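Local coordinates for mandelate racemase/muconate lactonizing enzyme family protein (Roseovarius sp. TM1035, PDB 3T9P) that probably acts as an isomerase of the mandelate racemase/muconate lactonizing enzyme family, on a substrate not yet established, at residues T164-G175 with G199-Y210; G129-Y137 with I356-D365. All blocks are in the same frame, centred on the assembly; numbering follows the deposited sequence.

Contact 1. Residues T164-G175 with G199-Y210; sequences TAFKWRVGAEAG and GIEKLVDGNSCY
Strands 165-169 and 201-205, joined through helix 184-196, form a beta-alpha-beta unit of the enolase-superfamily barrel, parallel neighbours whose axes diverge by 24°. Main-chain bonds run from Glu201 N to Thr164 O (2.9 Å) through to Val170 N on Asp205 O. On the Trp168-Val204 face, Val204 CG1 lies over the indole in a CH-pi contact, 3.8 Å from the centroid of the five-membered ring, while Lys202 CB and CG run alongside the six-membered ring. Trp168 CG sits between its backbone N and carbonyl carbon (chi1 63°), which turns the ring back onto strand 201-205. With an alanine here, Val204 CG1 and the Lys202 methylenes would probably lose their flat partner and a gap is likely to open on this helix-facing side. On the other face, Arg169 NH2 makes a salt bridge to Asp205 OD2 (3.0 Å) and donates in its own guanidinium plane to a lone pair of Asn207 OD1 (2.9 Å). Asp205 OD1 takes Asn207 N (2.7 Å) from above the carboxylate plane, an Asx turn that probably helps fix the carboxylate beside the arginine. Past the strand ends, Ala174 N donates to Asn207 O (2.8 Å) and Ala172 N to Cys209 SG (3.4 Å). Lys167 NZ stays 4.0 Å from Asp205 OD2, beyond a salt bridge; it hydrogen-bonds Tyr137 OH and pairs with Glu231. Helices 147-161 and 184-196 cover Phe166 and Trp168, strand 132-139 borders strand 165-169, and Leu93 of the second subunit packs on Glu173 and Ser208.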
loop_
_atom_site.group_PDB
_atom_site.type_symbol
_atom_site.label_atom_id
_atom_site.label_comp_id
_atom_site.label_asym_id
_atom_site.label_seq_id
_atom_site.Cartn_x
_atom_site.Cartn_y
_atom_site.Cartn_z
ATOM N N THR A 164 14.264 -32.462 -2.692
ATOM C CA THR A 164 14.111 -32.942 -4.041
ATOM C C THR A 164 13.455 -31.879 -4.932
ATOM O O THR A 164 12.992 -32.151 -6.039
ATOM C CB THR A 164 13.281 -34.279 -4.155
ATOM O OG1 THR A 164 12.041 -34.083 -3.484
ATOM C CG2 THR A 164 13.994 -35.512 -3.486
ATOM N N ALA A 165 13.507 -30.620 -4.483
ATOM C CA ALA A 165 13.009 -29.538 -5.297
ATOM C C ALA A 165 13.913 -28.322 -4.930
ATOM O O ALA A 165 14.308 -28.198 -3.755
ATOM C CB ALA A 165 11.532 -29.196 -4.914
ATOM N N PHE A 166 14.198 -27.491 -5.926
ATOM C CA PHE A 166 15.160 -26.353 -5.775
ATOM C C PHE A 166 14.722 -25.165 -6.600
ATOM O O PHE A 166 14.324 -25.331 -7.717
ATOM C CB PHE A 166 16.556 -26.808 -6.320
ATOM C CG PHE A 166 17.196 -27.841 -5.445
ATOM C CD1 PHE A 166 16.846 -29.181 -5.608
ATOM C CD2 PHE A 166 18.152 -27.478 -4.442
ATOM C CE1 PHE A 166 17.441 -30.169 -4.785
ATOM C CE2 PHE A 166 18.747 -28.460 -3.565
ATOM C CZ PHE A 166 18.343 -29.815 -3.730
ATOM N N LYS A 167 14.868 -23.938 -6.060
ATOM C CA LYS A 167 14.564 -22.733 -6.802
ATOM C C LYS A 167 15.810 -21.823 -6.765
ATOM O O LYS A 167 16.403 -21.666 -5.721
ATOM C CB LYS A 167 13.434 -21.955 -6.108
ATOM C CG LYS A 167 13.045 -20.684 -7.002
ATOM C CD LYS A 167 11.683 -20.136 -6.446
ATOM C CE LYS A 167 11.913 -19.084 -5.372
ATOM N NZ LYS A 167 10.546 -18.608 -4.949
ATOM N N TRP A 168 16.143 -21.290 -7.925
ATOM C CA TRP A 168 17.181 -20.273 -8.084
ATOM C C TRP A 168 16.704 -19.101 -8.957
ATOM O O TRP A 168 15.498 -18.992 -9.303
ATOM C CB TRP A 168 18.464 -20.985 -8.658
ATOM C CG TRP A 168 18.444 -21.617 -9.987
ATOM C CD1 TRP A 168 19.018 -21.106 -11.139
ATOM C CD2 TRP A 168 17.826 -22.882 -10.376
ATOM N NE1 TRP A 168 18.892 -22.022 -12.166
ATOM C CE2 TRP A 168 18.168 -23.110 -11.713
ATOM C CE3 TRP A 168 17.148 -23.910 -9.664
ATOM C CZ2 TRP A 168 17.725 -24.243 -12.415
ATOM C CZ3 TRP A 168 16.751 -25.049 -10.325
ATOM C CH2 TRP A 168 17.118 -25.247 -11.712
ATOM N N ARG A 169 17.637 -18.171 -9.236
ATOM C CA ARG A 169 17.262 -16.881 -9.830
ATOM C C ARG A 169 17.721 -16.732 -11.230
ATOM O O ARG A 169 18.836 -17.170 -11.579
ATOM C CB ARG A 169 17.835 -15.682 -9.064
ATOM C CG ARG A 169 17.529 -15.703 -7.540
ATOM C CD ARG A 169 16.079 -15.444 -7.214
ATOM N NE ARG A 169 15.687 -16.098 -5.972
ATOM C CZ ARG A 169 14.512 -15.972 -5.379
ATOM N NH1 ARG A 169 14.246 -16.720 -4.298
ATOM N NH2 ARG A 169 13.591 -15.110 -5.864
ATOM N N VAL A 170 16.866 -16.094 -12.021
ATOM C CA VAL A 170 17.229 -15.647 -13.354
ATOM C C VAL A 170 16.979 -14.123 -13.464
ATOM O O VAL A 170 16.331 -13.536 -12.592
ATOM C CB VAL A 170 16.464 -16.424 -14.484
ATOM C CG1 VAL A 170 16.784 -17.891 -14.404
ATOM C CG2 VAL A 170 14.893 -16.228 -14.296
ATOM N N GLY A 171 17.546 -13.549 -14.520
ATOM C CA GLY A 171 17.399 -12.144 -14.843
ATOM C C GLY A 171 18.044 -11.393 -13.661
ATOM O O GLY A 171 18.876 -11.938 -12.944
ATOM N N ALA A 172 17.686 -10.116 -13.581
ATOM C CA ALA A 172 18.035 -9.140 -12.484
ATOM C C ALA A 172 16.718 -8.624 -11.903
ATOM O O ALA A 172 15.724 -8.409 -12.635
ATOM C CB ALA A 172 18.959 -8.008 -13.042
ATOM N N GLU A 173 16.664 -8.468 -10.584
ATOM C CA GLU A 173 15.407 -7.981 -9.933
ATOM C C GLU A 173 14.925 -6.682 -10.566
ATOM O O GLU A 173 15.660 -5.679 -10.577
ATOM C CB GLU A 173 15.557 -7.808 -8.442
ATOM C CG GLU A 173 14.287 -7.253 -7.789
ATOM C CD GLU A 173 14.548 -6.976 -6.283
ATOM O OE1 GLU A 173 15.343 -6.058 -5.964
ATOM O OE2 GLU A 173 13.949 -7.659 -5.427
ATOM N N ALA A 174 13.712 -6.697 -11.095
ATOM C CA ALA A 174 13.087 -5.479 -11.717
ATOM C C ALA A 174 14.070 -4.879 -12.735
ATOM O O ALA A 174 14.148 -3.638 -12.913
ATOM C CB ALA A 174 12.651 -4.405 -10.665
ATOM N N GLY A 175 14.752 -5.791 -13.424
ATOM C CA GLY A 175 15.889 -5.469 -14.260
ATOM C C GLY A 175 15.607 -4.841 -15.613
ATOM O O GLY A 175 16.585 -4.611 -16.322
ATOM N N GLY A 199 14.761 -36.687 -11.511
ATOM C CA GLY A 199 14.036 -36.954 -10.280
ATOM C C GLY A 199 13.999 -35.714 -9.405
ATOM O O GLY A 199 13.626 -35.849 -8.239
ATOM N N ILE A 200 14.373 -34.529 -9.934
ATOM C CA ILE A 200 14.402 -33.313 -9.035
ATOM C C ILE A 200 13.479 -32.274 -9.649
ATOM O O ILE A 200 13.632 -32.038 -10.808
ATOM C CB ILE A 200 15.831 -32.760 -8.948
ATOM C CG1 ILE A 200 16.734 -33.846 -8.334
ATOM C CG2 ILE A 200 15.942 -31.497 -8.033
ATOM C CD1 ILE A 200 16.664 -34.211 -6.777
ATOM N N GLU A 201 12.527 -31.667 -8.896
ATOM C CA GLU A 201 11.683 -30.600 -9.438
ATOM C C GLU A 201 12.543 -29.307 -9.359
ATOM O O GLU A 201 13.333 -29.149 -8.400
ATOM C CB GLU A 201 10.386 -30.474 -8.608
ATOM C CG GLU A 201 9.394 -31.566 -9.167
ATOM C CD GLU A 201 8.253 -31.910 -8.264
ATOM O OE1 GLU A 201 8.429 -31.885 -7.040
ATOM O OE2 GLU A 201 7.171 -32.241 -8.777
ATOM N N LYS A 202 12.328 -28.426 -10.333
ATOM C CA LYS A 202 13.141 -27.196 -10.476
ATOM C C LYS A 202 12.252 -26.002 -10.650
ATOM O O LYS A 202 11.258 -26.068 -11.364
ATOM C CB LYS A 202 14.079 -27.403 -11.677
ATOM C CG LYS A 202 15.099 -28.596 -11.306
ATOM C CD LYS A 202 15.801 -28.950 -12.632
ATOM C CE LYS A 202 16.044 -30.410 -12.831
ATOM N NZ LYS A 202 15.168 -30.721 -14.047
ATOM N N LEU A 203 12.648 -24.896 -10.009
ATOM C CA LEU A 203 11.833 -23.707 -10.005
ATOM C C LEU A 203 12.835 -22.597 -10.266
ATOM O O LEU A 203 14.006 -22.668 -9.847
ATOM C CB LEU A 203 11.248 -23.476 -8.586
ATOM C CG LEU A 203 10.274 -24.491 -8.002
ATOM C CD1 LEU A 203 10.975 -25.734 -7.409
ATOM C CD2 LEU A 203 9.381 -23.874 -6.892
ATOM N N VAL A 204 12.416 -21.550 -10.923
ATOM C CA VAL A 204 13.187 -20.295 -10.968
ATOM C C VAL A 204 12.306 -19.062 -10.776
ATOM O O VAL A 204 11.135 -19.156 -10.958
ATOM C CB VAL A 204 14.098 -20.122 -12.174
ATOM C CG1 VAL A 204 15.033 -21.263 -12.332
ATOM C CG2 VAL A 204 13.323 -19.841 -13.343
ATOM N N ASP A 205 12.917 -17.956 -10.349
ATOM C CA ASP A 205 12.225 -16.724 -10.145
ATOM C C ASP A 205 12.926 -15.637 -10.917
ATOM O O ASP A 205 14.120 -15.466 -10.825
ATOM C CB ASP A 205 12.127 -16.424 -8.634
ATOM C CG ASP A 205 11.204 -15.288 -8.278
ATOM O OD1 ASP A 205 10.802 -14.471 -9.083
ATOM O OD2 ASP A 205 10.903 -15.254 -7.112
ATOM N N GLY A 206 12.140 -14.935 -11.682
ATOM C CA GLY A 206 12.611 -13.819 -12.431
ATOM C C GLY A 206 12.480 -12.483 -11.709
ATOM O O GLY A 206 12.869 -11.505 -12.214
ATOM N N ASN A 207 11.884 -12.479 -10.541
ATOM C CA ASN A 207 11.636 -11.212 -9.797
ATOM C C ASN A 207 11.411 -9.959 -10.653
ATOM O O ASN A 207 12.120 -8.961 -10.470
ATOM C CB ASN A 207 12.768 -10.983 -8.752
ATOM C CG ASN A 207 12.779 -12.076 -7.726
ATOM O OD1 ASN A 207 13.544 -13.037 -7.839
ATOM N ND2 ASN A 207 11.915 -11.966 -6.724
ATOM N N SER A 208 10.413 -10.024 -11.542
ATOM C CA SER A 208 9.898 -8.867 -12.258
ATOM C C SER A 208 10.810 -8.377 -13.376
ATOM O O SER A 208 10.703 -7.217 -13.809
ATOM C CB SER A 208 9.498 -7.674 -11.316
ATOM O OG SER A 208 8.328 -7.920 -10.526
ATOM N N CYS A 209 11.799 -9.169 -13.748
ATOM C CA CYS A 209 12.786 -8.695 -14.710
ATOM C C CYS A 209 12.233 -8.402 -16.129
ATOM O O CYS A 209 12.615 -7.385 -16.762
ATOM C CB CYS A 209 13.905 -9.742 -14.865
ATOM S SG CYS A 209 15.356 -9.164 -15.921
ATOM N N TYR A 210 11.439 -9.319 -16.689
ATOM C CA TYR A 210 11.334 -9.378 -18.154
ATOM C C TYR A 210 10.116 -8.756 -18.769
ATOM O O TYR A 210 9.030 -8.791 -18.196
ATOM C CB TYR A 210 11.340 -10.851 -18.620
ATOM C CG TYR A 210 12.545 -11.572 -18.252
ATOM C CD1 TYR A 210 13.770 -11.238 -18.868
ATOM C CD2 TYR A 210 12.523 -12.572 -17.324
ATOM C CE1 TYR A 210 14.907 -11.918 -18.535
ATOM C CE2 TYR A 210 13.688 -13.264 -16.970
ATOM C CZ TYR A 210 14.868 -12.946 -17.598
ATOM O OH TYR A 210 16.059 -13.630 -17.319
HETATM O O HOH W 1 11.121 -13.339 -4.165
#

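Contact 2. Residues G129-Y137 with I356-D365; sequences GSPGPVRAY and IEGGQAIVTD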
loop_
_atom_site.group_PDB
_atom_site.type_symbol
_atom_site.label_atom_id
_atom_site.label_comp_id
_atom_site.label_asym_id
_atom_site.label_seq_id
_atom_site.Cartn_x
_atom_site.Cartn_y
_atom_site.Cartn_z
ATOM N N GLY A 129 -6.367 -28.454 10.043
ATOM C CA GLY A 129 -5.340 -29.424 9.597
ATOM C C GLY A 129 -4.844 -30.175 10.814
ATOM O O GLY A 129 -5.601 -30.293 11.794
ATOM N N SER A 130 -3.578 -30.610 10.817
ATOM C CA SER A 130 -3.052 -31.353 11.877
ATOM C C SER A 130 -1.539 -31.241 11.755
ATOM O O SER A 130 -1.029 -30.858 10.665
ATOM C CB SER A 130 -3.443 -32.812 11.682
ATOM O OG SER A 130 -2.990 -33.207 10.375
ATOM N N PRO A 131 -0.804 -31.530 12.855
ATOM C CA PRO A 131 0.670 -31.517 12.780
ATOM C C PRO A 131 1.145 -32.601 11.844
ATOM O O PRO A 131 0.431 -33.536 11.622
ATOM C CB PRO A 131 1.109 -31.818 14.196
ATOM C CG PRO A 131 -0.128 -32.475 14.812
ATOM C CD PRO A 131 -1.263 -31.743 14.226
ATOM N N GLY A 132 2.311 -32.414 11.260
ATOM C CA GLY A 132 2.916 -33.379 10.390
ATOM C C GLY A 132 3.992 -32.750 9.507
ATOM O O GLY A 132 4.347 -31.546 9.632
ATOM N N PRO A 133 4.507 -33.556 8.562
ATOM C CA PRO A 133 5.581 -33.053 7.710
ATOM C C PRO A 133 5.087 -32.209 6.536
ATOM O O PRO A 133 3.907 -32.322 6.060
ATOM C CB PRO A 133 6.204 -34.378 7.142
ATOM C CG PRO A 133 4.963 -35.343 7.047
ATOM C CD PRO A 133 4.324 -35.044 8.445
ATOM N N VAL A 134 5.968 -31.288 6.097
ATOM C CA VAL A 134 5.736 -30.493 4.943
ATOM C C VAL A 134 6.967 -30.673 3.990
ATOM O O VAL A 134 8.103 -30.297 4.366
ATOM C CB VAL A 134 5.584 -29.043 5.399
ATOM C CG1 VAL A 134 5.297 -28.160 4.230
ATOM C CG2 VAL A 134 4.373 -28.927 6.323
ATOM N N ARG A 135 6.760 -31.177 2.771
ATOM C CA ARG A 135 7.838 -31.222 1.779
ATOM C C ARG A 135 8.308 -29.788 1.455
ATOM O O ARG A 135 7.490 -28.885 1.241
ATOM C CB ARG A 135 7.357 -31.737 0.426
ATOM C CG ARG A 135 8.554 -32.041 -0.541
ATOM C CD ARG A 135 8.021 -32.133 -1.911
ATOM N NE ARG A 135 9.099 -32.417 -2.848
ATOM C CZ ARG A 135 8.899 -32.535 -4.134
ATOM N NH1 ARG A 135 7.658 -32.378 -4.610
ATOM N NH2 ARG A 135 9.921 -32.808 -4.920
ATOM N N ALA A 136 9.604 -29.602 1.381
ATOM C CA ALA A 136 10.146 -28.230 1.144
ATOM C C ALA A 136 10.891 -28.195 -0.177
ATOM O O ALA A 136 11.501 -29.238 -0.600
ATOM C CB ALA A 136 11.182 -27.874 2.300
ATOM N N TYR A 137 11.032 -26.992 -0.725
ATOM C CA TYR A 137 11.996 -26.800 -1.770
ATOM C C TYR A 137 13.087 -25.899 -1.207
ATOM O O TYR A 137 12.805 -24.995 -0.468
ATOM C CB TYR A 137 11.350 -26.209 -3.046
ATOM C CG TYR A 137 10.816 -24.799 -3.036
ATOM C CD1 TYR A 137 9.436 -24.565 -2.952
ATOM C CD2 TYR A 137 11.656 -23.715 -3.370
ATOM C CE1 TYR A 137 8.902 -23.210 -3.128
ATOM C CE2 TYR A 137 11.159 -22.401 -3.548
ATOM C CZ TYR A 137 9.795 -22.163 -3.388
ATOM O OH TYR A 137 9.358 -20.894 -3.607
ATOM N N ILE A 356 15.443 -29.886 8.919
ATOM C CA ILE A 356 15.040 -30.548 7.713
ATOM C C ILE A 356 15.599 -31.963 7.720
ATOM O O ILE A 356 16.731 -32.170 7.993
ATOM C CB ILE A 356 15.610 -29.887 6.476
ATOM C CG1 ILE A 356 15.051 -28.477 6.266
ATOM C CG2 ILE A 356 15.447 -30.762 5.286
ATOM C CD1 ILE A 356 13.611 -28.388 5.893
ATOM N N GLU A 357 14.744 -32.921 7.455
ATOM C CA GLU A 357 15.107 -34.305 7.250
ATOM C C GLU A 357 14.395 -34.843 6.017
ATOM O O GLU A 357 13.213 -34.693 5.872
ATOM C CB GLU A 357 14.819 -35.153 8.477
ATOM N N GLY A 358 15.153 -35.433 5.125
ATOM C CA GLY A 358 14.571 -35.979 3.903
ATOM C C GLY A 358 13.797 -34.943 3.085
ATOM O O GLY A 358 12.807 -35.276 2.395
ATOM N N GLY A 359 14.271 -33.698 3.084
ATOM C CA GLY A 359 13.625 -32.627 2.250
ATOM C C GLY A 359 12.329 -32.136 2.868
ATOM O O GLY A 359 11.554 -31.518 2.188
ATOM N N GLN A 360 12.044 -32.524 4.131
ATOM C CA GLN A 360 10.832 -32.106 4.768
ATOM C C GLN A 360 11.059 -31.351 6.091
ATOM O O GLN A 360 11.936 -31.711 6.866
ATOM C CB GLN A 360 9.932 -33.327 5.111
ATOM C CG GLN A 360 9.705 -34.270 3.971
ATOM C CD GLN A 360 8.707 -35.397 4.370
ATOM O OE1 GLN A 360 8.781 -36.042 5.440
ATOM N NE2 GLN A 360 7.778 -35.590 3.523
ATOM N N ALA A 361 10.246 -30.321 6.337
ATOM C CA ALA A 361 10.147 -29.682 7.653
ATOM C C ALA A 361 8.994 -30.369 8.440
ATOM O O ALA A 361 8.201 -31.169 7.890
ATOM C CB ALA A 361 9.859 -28.206 7.474
ATOM N N ILE A 362 8.848 -29.998 9.683
ATOM C CA ILE A 362 7.857 -30.657 10.507
ATOM C C ILE A 362 7.059 -29.638 11.301
ATOM O O ILE A 362 7.616 -28.810 11.979
ATOM C CB ILE A 362 8.528 -31.717 11.456
ATOM C CG1 ILE A 362 7.480 -32.490 12.254
ATOM C CG2 ILE A 362 9.573 -31.066 12.532
ATOM C CD1 ILE A 362 8.217 -33.611 13.165
ATOM N N VAL A 363 5.742 -29.734 11.242
ATOM C CA VAL A 363 4.894 -29.050 12.236
ATOM C C VAL A 363 4.659 -30.071 13.380
ATOM O O VAL A 363 4.052 -31.131 13.124
ATOM C CB VAL A 363 3.604 -28.560 11.598
ATOM C CG1 VAL A 363 2.576 -28.047 12.628
ATOM C CG2 VAL A 363 3.937 -27.436 10.504
ATOM N N THR A 364 5.187 -29.746 14.576
ATOM C CA THR A 364 5.075 -30.595 15.789
ATOM C C THR A 364 3.678 -30.437 16.436
ATOM O O THR A 364 2.839 -29.608 15.985
ATOM C CB THR A 364 6.159 -30.226 16.861
ATOM O OG1 THR A 364 5.810 -29.001 17.519
ATOM C CG2 THR A 364 7.687 -30.209 16.299
ATOM N N ASP A 365 3.428 -31.197 17.517
ATOM C CA ASP A 365 2.237 -31.040 18.348
ATOM C C ASP A 365 2.274 -29.902 19.321
ATOM O O ASP A 365 1.288 -29.782 20.082
ATOM C CB ASP A 365 2.083 -32.219 19.359
ATOM C CG ASP A 365 1.514 -33.379 18.736
ATOM O OD1 ASP A 365 1.012 -33.181 17.574
ATOM O OD2 ASP A 365 1.606 -34.472 19.363
#
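Gly132 and Val363 open a run of main-chain hydrogen bonds between antiparallel strands 132-137 and 360-363. Val363 N donates to Gly132 O at 2.8 Å, whereas the return bond from Gly132 N to Val363 O is weak, bent to 126° at the hydrogen. Val134 and Ala361 form the second hydrogen-bonded pair: Val134 N meets Ala361 O at 2.9 Å, and Ala361 N returns to Val134 O. Ala136 N then reaches Gly359 O (2.9 Å), next to the type I' turn Glu357-Gln360 that leads into the second strand. A CA-H...O contact from Pro133 CA to Ala361 O adds to this backbone set. The pairing attaches strand 360-363, from late in the chain, to strand 132-139 of the barrel sheet, which also pairs with strands 165-169 and 332-335. Apolar contacts are sparse. On the buried side, Val134 CG2 faces Val363 CG2 at 4.5 Å, with Met319 and Leu322 of helix 313-322 packing beside these valines, and Ala136 CB approaches Ile356 CD1. Proline carbons against oxygens form a third group. On the more exposed side, Gln360 CG stands anti to its own carbonyl carbon (chi1 -50°), and the chain extends beyond it to bring OE1 to 3.5 Å from Pro133 CB. At the far end, Pro131 CB rests against Val363 O (3.2 Å) and Thr364 O, while Pro131 CG comes to Asp365 OD1. Among charged groups, Arg135 runs out extended to a salt bridge with Glu201, and Arg323 NH1 bonds Pro133 O.

Overall arrangement
Both contacts belong to one mixed sheet, and contact 1 is nested within the long chain loop that contact 2 closes. Their centres lie about 23 Å apart. Strands 132-139 and 165-169 are neighbours, and Arg135 of contact 2 ties the two together by reaching both Glu201 and Thr164 of contact 1, the bond to Thr164 OG1 being a probable one. Tyr137 packs on Ala165 and Leu203. Contact 1 is the more buried, a parallel pair with an aromatic-aliphatic layer on one face and an arginine, aspartate and asparagine cluster on the other. Contact 2, antiparallel and partly exposed, relies chiefly on backbone bonds, its side chains touching lightly.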